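Local coordinates for protein DNA alpha-glucosyltransferase (Enterobacteria phage T4, PDB 1XV5) that is a glucosyltransferase of the GT-B clan, built from two domains around parallel beta-sheets, and holds uridine-5'-diphosphate in this model, at residues Val192-Met197 with Arg368-Asp372; Arg109-Tyr113 with Gln395-Lys401. All coordinates share one frame; numbering follows the deposited sequence.

The two contacts lie in different halves of the two-domain GT-B fold, with centres 42 Å apart and nearest atoms about 27 Å apart. Interaction 1 joins the loop leading into strand 199-203, part of the second parallel sheet, to the first turn of helix 368-386. Interaction 2 sets the C-terminal end of helix 388-399 against strand 109-114 of the first sheet. In sequence, both segments of interaction 1 fall between the two segments of interaction 2. Because the two helices follow each other, the C-terminal part of the chain starts against the second domain and finishes on the first, the return crossing characteristic of GT-B enzymes.

Interaction 1: Val192-Met197 with Arg368-Asp372; sequences VSEINM and RALYD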
ATOM      1  N   VAL A 192       7.261   1.803 -26.087  1.00 16.04           N
ATOM      2  CA  VAL A 192       7.816   0.459 -25.948  1.00 18.33           C
ATOM      3  C   VAL A 192       9.291   0.349 -26.348  1.00 19.66           C
ATOM      4  O   VAL A 192      10.031  -0.468 -25.796  1.00 19.00           O
ATOM      5  CB  VAL A 192       6.971  -0.581 -26.743  1.00 19.02           C
ATOM      6  CG1 VAL A 192       7.093  -0.339 -28.240  1.00 19.69           C
ATOM      7  CG2 VAL A 192       7.411  -1.997 -26.381  1.00 19.30           C
ATOM      8  N   SER A 193       9.729   1.187 -27.283  1.00 18.57           N
ATOM      9  CA  SER A 193      11.119   1.153 -27.738  1.00 19.20           C
ATOM     10  C   SER A 193      12.108   1.584 -26.656  1.00 18.56           C
ATOM     11  O   SER A 193      13.300   1.298 -26.751  1.00 19.30           O
ATOM     12  CB  SER A 193      11.294   2.052 -28.965  1.00 21.19           C
ATOM     13  OG  SER A 193      11.093   3.414 -28.624  1.00 21.37           O
ATOM     14  N   GLU A 194      11.607   2.270 -25.634  1.00 16.32           N
ATOM     15  CA  GLU A 194      12.439   2.763 -24.537  1.00 16.32           C
ATOM     16  C   GLU A 194      12.578   1.760 -23.395  1.00 15.27           C
ATOM     17  O   GLU A 194      13.321   1.998 -22.444  1.00 16.70           O
ATOM     18  CB  GLU A 194      11.834   4.050 -23.960  1.00 14.37           C
ATOM     19  CG  GLU A 194      11.808   5.249 -24.890  1.00 17.03           C
ATOM     20  CD  GLU A 194      11.115   6.446 -24.253  1.00 17.22           C
ATOM     21  OE1 GLU A 194       9.869   6.534 -24.324  1.00 15.32           O
ATOM     22  OE2 GLU A 194      11.819   7.291 -23.662  1.00 19.14           O
ATOM     23  N   ILE A 195      11.862   0.647 -23.485  1.00 14.88           N
ATOM     24  CA  ILE A 195      11.873  -0.352 -22.419  1.00 15.51           C
ATOM     25  C   ILE A 195      12.908  -1.466 -22.571  1.00 15.92           C
ATOM     26  O   ILE A 195      13.023  -2.080 -23.630  1.00 16.11           O
ATOM     27  CB  ILE A 195      10.471  -0.988 -22.275  1.00 15.01           C
ATOM     28  CG1 ILE A 195       9.460   0.091 -21.873  1.00 16.13           C
ATOM     29  CG2 ILE A 195      10.498  -2.110 -21.238  1.00 15.33           C
ATOM     30  CD1 ILE A 195       8.034  -0.403 -21.802  1.00 14.80           C
ATOM     31  N   ASN A 196      13.661  -1.715 -21.502  1.00 15.51           N
ATOM     32  CA  ASN A 196      14.669  -2.773 -21.512  1.00 16.61           C
ATOM     33  C   ASN A 196      13.956  -4.056 -21.098  1.00 16.46           C
ATOM     34  O   ASN A 196      13.703  -4.284 -19.917  1.00 14.57           O
ATOM     35  CB  ASN A 196      15.791  -2.468 -20.519  1.00 17.74           C
ATOM     36  CG  ASN A 196      16.946  -3.450 -20.629  1.00 19.34           C
ATOM     37  OD1 ASN A 196      16.753  -4.617 -20.970  1.00 16.26           O
ATOM     38  ND2 ASN A 196      18.157  -2.980 -20.330  1.00 18.36           N
ATOM     39  N   MET A 197      13.636  -4.888 -22.081  1.00 16.82           N
ATOM     40  CA  MET A 197      12.929  -6.140 -21.842  1.00 17.26           C
ATOM     41  C   MET A 197      13.630  -7.139 -20.919  1.00 16.75           C
ATOM     42  O   MET A 197      12.978  -8.009 -20.345  1.00 17.92           O
ATOM     43  CB  MET A 197      12.630  -6.823 -23.182  1.00 17.07           C
ATOM     44  CG  MET A 197      11.683  -6.040 -24.079  1.00 19.71           C
ATOM     45  SD  MET A 197      10.053  -5.830 -23.329  1.00 17.97           S
ATOM     46  CE  MET A 197       9.418  -4.445 -24.256  1.00 20.93           C
ATOM     47  N   ARG A 368       7.158  -6.597 -29.507  1.00 19.98           N
ATOM     48  CA  ARG A 368       6.804  -5.273 -29.002  1.00 21.50           C
ATOM     49  C   ARG A 368       5.325  -4.926 -29.168  1.00 21.17           C
ATOM     50  O   ARG A 368       4.744  -4.265 -28.309  1.00 20.71           O
ATOM     51  CB  ARG A 368       7.660  -4.202 -29.691  1.00 25.58           C
ATOM     52  CG  ARG A 368       9.164  -4.404 -29.537  1.00 29.70           C
ATOM     53  CD  ARG A 368       9.718  -3.822 -28.237  1.00 34.27           C
ATOM     54  NE  ARG A 368      11.116  -4.206 -28.039  1.00 36.53           N
ATOM     55  CZ  ARG A 368      11.932  -3.678 -27.129  1.00 37.01           C
ATOM     56  NH1 ARG A 368      11.506  -2.722 -26.312  1.00 33.73           N
ATOM     57  NH2 ARG A 368      13.180  -4.117 -27.028  1.00 36.98           N
ATOM     58  N   ALA A 369       4.715  -5.362 -30.267  1.00 19.94           N
ATOM     59  CA  ALA A 369       3.302  -5.068 -30.506  1.00 19.34           C
ATOM     60  C   ALA A 369       2.424  -5.775 -29.480  1.00 18.21           C
ATOM     61  O   ALA A 369       1.483  -5.186 -28.944  1.00 18.35           O
ATOM     62  CB  ALA A 369       2.903  -5.483 -31.919  1.00 20.51           C
ATOM     63  N   LEU A 370       2.731  -7.043 -29.218  1.00 16.15           N
ATOM     64  CA  LEU A 370       1.993  -7.833 -28.244  1.00 15.99           C
ATOM     65  C   LEU A 370       2.194  -7.197 -26.870  1.00 15.73           C
ATOM     66  O   LEU A 370       1.242  -7.003 -26.110  1.00 15.87           O
ATOM     67  CB  LEU A 370       2.517  -9.273 -28.230  1.00 16.74           C
ATOM     68  CG  LEU A 370       1.954 -10.231 -27.177  1.00 18.92           C
ATOM     69  CD1 LEU A 370       0.443 -10.345 -27.325  1.00 19.23           C
ATOM     70  CD2 LEU A 370       2.618 -11.598 -27.331  1.00 19.93           C
ATOM     71  N   TYR A 371       3.449  -6.876 -26.566  1.00 14.74           N
ATOM     72  CA  TYR A 371       3.810  -6.255 -25.295  1.00 14.75           C
ATOM     73  C   TYR A 371       2.921  -5.037 -25.064  1.00 14.63           C
ATOM     74  O   TYR A 371       2.320  -4.879 -23.996  1.00 13.84           O
ATOM     75  CB  TYR A 371       5.278  -5.811 -25.330  1.00 14.03           C
ATOM     76  CG  TYR A 371       5.793  -5.234 -24.023  1.00 15.29           C
ATOM     77  CD1 TYR A 371       6.471  -6.032 -23.102  1.00 14.92           C
ATOM     78  CD2 TYR A 371       5.577  -3.896 -23.698  1.00 13.82           C
ATOM     79  CE1 TYR A 371       6.921  -5.512 -21.882  1.00 14.31           C
ATOM     80  CE2 TYR A 371       6.019  -3.365 -22.486  1.00 14.73           C
ATOM     81  CZ  TYR A 371       6.690  -4.176 -21.583  1.00 15.54           C
ATOM     82  OH  TYR A 371       7.126  -3.653 -20.386  1.00 14.42           O
ATOM     83  N   ASP A 372       2.839  -4.179 -26.079  1.00 14.44           N
ATOM     84  CA  ASP A 372       2.034  -2.965 -25.991  1.00 14.02           C
ATOM     85  C   ASP A 372       0.560  -3.271 -25.758  1.00 15.19           C
ATOM     86  O   ASP A 372      -0.082  -2.651 -24.907  1.00 15.00           O
ATOM     87  CB  ASP A 372       2.205  -2.129 -27.264  1.00 15.08           C
ATOM     88  CG  ASP A 372       2.829  -0.771 -26.990  1.00 18.74           C
ATOM     89  OD1 ASP A 372       3.293  -0.129 -27.953  1.00 21.00           O
ATOM     90  OD2 ASP A 372       2.847  -0.339 -25.817  1.00 21.83           O
TER
HETATM   91  O   HOH W   1       4.626   2.080 -27.366  1.00 17.71           O
HETATM   92  O   HOH W   2      15.129  -4.602 -24.631  1.00 19.11           O
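Arg368 NH1 is held by two backbone carbonyls of the loop 192-197. The bond from Arg368 NH1 to Ile195 O, 3.1 Å and fairly straight at 156°, runs along a lone pair in the carbonyl plane. That from Arg368 NH1 to Val192 O is shorter, 2.7 Å, but bent and weak. Val192 O also accepts from Ile195 N, closing the 3-10 turn. An arginine suits this place because its long arm, bent at chi2 (-85°), carries N-H groups from the first turn of the helix to the loop carbonyls, while its CD packs on Val192 CG2. The flexible, unbranched Met197 can bring its terminal methyl between two flat groups: CE covers one face of the guanidinium, 3.4 Å from Arg368 NH1, and sits centrally over the Tyr371 ring, 3.5 Å from its centroid, as a CH-pi contact. Met197 SD stands obliquely to that ring in a Met-aromatic contact. Ile195 CD1 reaches Tyr371 CE2 at 3.6 Å, and one water links Val192 N to Asp372 OD1. Asp372 OD2 forms a salt bridge with Arg375. The loop rests on the start of helix 368-386 just before strand 199-203, with Tyr371 OH hydrogen-bonded to Gly289 O of strand 288-293.

Interaction 2: Arg109-Tyr113 with Gln395-Lys401; sequences RVVVY and QFDIITK
The N-to-C directions of strand 109-113 and helix 395-399 lie 135° apart and their axes approach to 11.0 Å, the CA atoms of Val111 and Ile399 being the closest pair across the segments. Arg109, Val111 and Tyr113, alternate residues of the strand, point toward the helix. In the middle, Val111 CG2 meets Ile399 CG2 at 3.7 Å, the side chains crossing at about a right angle; both residues are beta-branched and offer methyl groups that fill the interface. Ile399 CD1 lies 4.0 Å from Val111 CG1 and 3.9 Å from Tyr113 OH.

Strand 109-114 lies between strands 78-83 and 137-140 in the seven-stranded parallel sheet of the Rossmann-like N-terminal half of a GT-B fold, and the last helix of the chain packs over one side of it. Phe139 of the adjacent strand 137-140 stacks on the Tyr113 ring and also touches Ile399, widening this apolar layer.

The polar end of the contact belongs to Arg109. Its side chain leaves with CG opposite the backbone N (chi1 -177°) and bends at chi3, bringing NH1 to the end of the helix. There Arg109 NH1 donates to Ile399 O at 2.6 Å, in the guanidinium plane and on a carbonyl lone pair, and to Lys401 O at 3.2 Å, tilted from that plane. Ile399 O lies too near the chain end for an i+4 amide donor, and Lys401 O belongs to the terminal carboxylate, so both probably favour a positive group. Thr400 OG1 hydrogen-bonds back to Phe396 O at 2.9 Å, while Lys401 NZ is hydrogen-bonded to Tyr173 OH.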
ATOM      1  N   ARG A 109     -17.348  14.688  12.030  1.00 23.60           N
ATOM      2  CA  ARG A 109     -17.513  13.291  11.651  1.00 23.72           C
ATOM      3  C   ARG A 109     -16.143  12.638  11.560  1.00 22.73           C
ATOM      4  O   ARG A 109     -15.346  12.962  10.682  1.00 23.90           O
ATOM      5  CB  ARG A 109     -18.245  13.178  10.308  1.00 25.07           C
ATOM      6  CG  ARG A 109     -18.521  11.741   9.886  1.00 28.36           C
ATOM      7  CD  ARG A 109     -19.587  11.655   8.803  1.00 31.71           C
ATOM      8  NE  ARG A 109     -20.879  12.146   9.277  1.00 35.98           N
ATOM      9  CZ  ARG A 109     -22.012  12.068   8.586  1.00 37.50           C
ATOM     10  NH1 ARG A 109     -22.024  11.515   7.381  1.00 39.11           N
ATOM     11  NH2 ARG A 109     -23.137  12.550   9.100  1.00 39.23           N
ATOM     12  N   VAL A 110     -15.873  11.719  12.478  1.00 21.42           N
ATOM     13  CA  VAL A 110     -14.591  11.034  12.511  1.00 20.23           C
ATOM     14  C   VAL A 110     -14.617   9.746  11.700  1.00 19.41           C
ATOM     15  O   VAL A 110     -15.417   8.849  11.960  1.00 18.27           O
ATOM     16  CB  VAL A 110     -14.180  10.710  13.958  1.00 20.20           C
ATOM     17  CG1 VAL A 110     -12.890   9.911  13.970  1.00 20.18           C
ATOM     18  CG2 VAL A 110     -14.016  12.003  14.747  1.00 19.80           C
ATOM     19  N   VAL A 111     -13.729   9.668  10.718  1.00 19.51           N
ATOM     20  CA  VAL A 111     -13.639   8.500   9.860  1.00 17.67           C
ATOM     21  C   VAL A 111     -12.344   7.756  10.162  1.00 18.04           C
ATOM     22  O   VAL A 111     -11.260   8.339  10.132  1.00 18.49           O
ATOM     23  CB  VAL A 111     -13.648   8.910   8.376  1.00 17.33           C
ATOM     24  CG1 VAL A 111     -13.613   7.672   7.496  1.00 17.86           C
ATOM     25  CG2 VAL A 111     -14.883   9.749   8.083  1.00 17.98           C
ATOM     26  N   VAL A 112     -12.457   6.468  10.458  1.00 17.18           N
ATOM     27  CA  VAL A 112     -11.277   5.678  10.761  1.00 17.71           C
ATOM     28  C   VAL A 112     -11.039   4.590   9.728  1.00 17.67           C
ATOM     29  O   VAL A 112     -11.917   3.771   9.455  1.00 18.14           O
ATOM     30  CB  VAL A 112     -11.385   5.021  12.147  1.00 19.02           C
ATOM     31  CG1 VAL A 112     -10.159   4.160  12.405  1.00 17.75           C
ATOM     32  CG2 VAL A 112     -11.517   6.096  13.218  1.00 19.17           C
ATOM     33  N   TYR A 113      -9.844   4.601   9.149  1.00 16.60           N
ATOM     34  CA  TYR A 113      -9.456   3.609   8.155  1.00 16.09           C
ATOM     35  C   TYR A 113      -8.417   2.679   8.768  1.00 16.79           C
ATOM     36  O   TYR A 113      -7.401   3.143   9.296  1.00 16.03           O
ATOM     37  CB  TYR A 113      -8.816   4.278   6.934  1.00 14.78           C
ATOM     38  CG  TYR A 113      -9.763   4.885   5.921  1.00 15.57           C
ATOM     39  CD1 TYR A 113     -10.195   4.150   4.813  1.00 15.62           C
ATOM     40  CD2 TYR A 113     -10.176   6.214   6.033  1.00 14.96           C
ATOM     41  CE1 TYR A 113     -11.007   4.731   3.835  1.00 17.26           C
ATOM     42  CE2 TYR A 113     -10.987   6.802   5.064  1.00 15.85           C
ATOM     43  CZ  TYR A 113     -11.395   6.058   3.967  1.00 16.16           C
ATOM     44  OH  TYR A 113     -12.164   6.647   2.993  1.00 16.29           O
ATOM     45  N   GLN A 395     -16.174   5.706  -1.318  1.00 16.70           N
ATOM     46  CA  GLN A 395     -15.919   5.956   0.096  1.00 16.49           C
ATOM     47  C   GLN A 395     -16.576   7.250   0.559  1.00 16.20           C
ATOM     48  O   GLN A 395     -17.119   7.316   1.658  1.00 16.14           O
ATOM     49  CB  GLN A 395     -14.406   5.990   0.352  1.00 16.15           C
ATOM     50  CG  GLN A 395     -13.731   4.681  -0.058  1.00 16.80           C
ATOM     51  CD  GLN A 395     -12.219   4.750  -0.102  1.00 17.58           C
ATOM     52  OE1 GLN A 395     -11.579   3.979  -0.823  1.00 17.05           O
ATOM     53  NE2 GLN A 395     -11.634   5.659   0.672  1.00 13.75           N
ATOM     54  N   PHE A 396     -16.534   8.271  -0.288  1.00 16.38           N
ATOM     55  CA  PHE A 396     -17.137   9.555   0.050  1.00 17.80           C
ATOM     56  C   PHE A 396     -18.640   9.391   0.269  1.00 19.29           C
ATOM     57  O   PHE A 396     -19.210   9.975   1.193  1.00 18.14           O
ATOM     58  CB  PHE A 396     -16.871  10.572  -1.064  1.00 18.55           C
ATOM     59  CG  PHE A 396     -17.454  11.933  -0.796  1.00 23.49           C
ATOM     60  CD1 PHE A 396     -18.761  12.233  -1.169  1.00 24.74           C
ATOM     61  CD2 PHE A 396     -16.700  12.911  -0.156  1.00 25.56           C
ATOM     62  CE1 PHE A 396     -19.308  13.487  -0.907  1.00 24.71           C
ATOM     63  CE2 PHE A 396     -17.242  14.172   0.111  1.00 26.15           C
ATOM     64  CZ  PHE A 396     -18.547  14.456  -0.267  1.00 24.32           C
ATOM     65  N   ASP A 397     -19.281   8.594  -0.579  1.00 18.99           N
ATOM     66  CA  ASP A 397     -20.717   8.368  -0.453  1.00 20.85           C
ATOM     67  C   ASP A 397     -21.056   7.659   0.853  1.00 20.74           C
ATOM     68  O   ASP A 397     -22.076   7.947   1.480  1.00 20.33           O
ATOM     69  CB  ASP A 397     -21.228   7.565  -1.650  1.00 21.90           C
ATOM     70  CG  ASP A 397     -21.268   8.389  -2.921  1.00 25.90           C
ATOM     71  OD1 ASP A 397     -21.463   7.808  -4.009  1.00 28.82           O
ATOM     72  OD2 ASP A 397     -21.112   9.626  -2.827  1.00 26.75           O
ATOM     73  N   ILE A 398     -20.192   6.737   1.264  1.00 18.56           N
ATOM     74  CA  ILE A 398     -20.393   6.000   2.504  1.00 18.66           C
ATOM     75  C   ILE A 398     -20.165   6.919   3.705  1.00 19.07           C
ATOM     76  O   ILE A 398     -20.885   6.849   4.702  1.00 19.36           O
ATOM     77  CB  ILE A 398     -19.419   4.804   2.598  1.00 18.85           C
ATOM     78  CG1 ILE A 398     -19.792   3.749   1.555  1.00 19.13           C
ATOM     79  CG2 ILE A 398     -19.442   4.212   4.005  1.00 18.07           C
ATOM     80  CD1 ILE A 398     -18.799   2.593   1.461  1.00 18.81           C
ATOM     81  N   ILE A 399     -19.164   7.786   3.601  1.00 18.47           N
ATOM     82  CA  ILE A 399     -18.838   8.707   4.685  1.00 20.12           C
ATOM     83  C   ILE A 399     -19.936   9.734   4.934  1.00 22.77           C
ATOM     84  O   ILE A 399     -20.257  10.044   6.081  1.00 22.40           O
ATOM     85  CB  ILE A 399     -17.513   9.454   4.393  1.00 20.12           C
ATOM     86  CG1 ILE A 399     -16.349   8.457   4.403  1.00 19.63           C
ATOM     87  CG2 ILE A 399     -17.293  10.559   5.420  1.00 20.52           C
ATOM     88  CD1 ILE A 399     -15.012   9.060   4.044  1.00 18.70           C
ATOM     89  N   THR A 400     -20.519  10.248   3.858  1.00 24.57           N
ATOM     90  CA  THR A 400     -21.559  11.263   3.970  1.00 28.05           C
ATOM     91  C   THR A 400     -22.980  10.714   4.055  1.00 30.41           C
ATOM     92  O   THR A 400     -23.943  11.483   4.093  1.00 30.80           O
ATOM     93  CB  THR A 400     -21.485  12.245   2.790  1.00 27.48           C
ATOM     94  OG1 THR A 400     -21.651  11.531   1.560  1.00 28.28           O
ATOM     95  CG2 THR A 400     -20.139  12.950   2.783  1.00 29.28           C
ATOM     96  N   LYS A 401     -23.113   9.393   4.087  1.00 32.77           N
ATOM     97  CA  LYS A 401     -24.428   8.766   4.175  1.00 36.39           C
ATOM     98  C   LYS A 401     -25.210   9.366   5.345  1.00 37.68           C
ATOM     99  O   LYS A 401     -24.576   9.998   6.217  1.00 38.54           O
ATOM    100  CB  LYS A 401     -24.272   7.258   4.388  1.00 38.24           C
ATOM    101  CG  LYS A 401     -25.584   6.496   4.451  1.00 41.96           C
ATOM    102  CD  LYS A 401     -25.419   5.159   5.166  1.00 44.51           C
ATOM    103  CE  LYS A 401     -24.378   4.277   4.496  1.00 45.10           C
ATOM    104  NZ  LYS A 401     -24.233   2.976   5.207  1.00 46.08           N
ATOM    105  OXT LYS A 401     -26.444   9.184   5.386  1.00 39.61           O
TER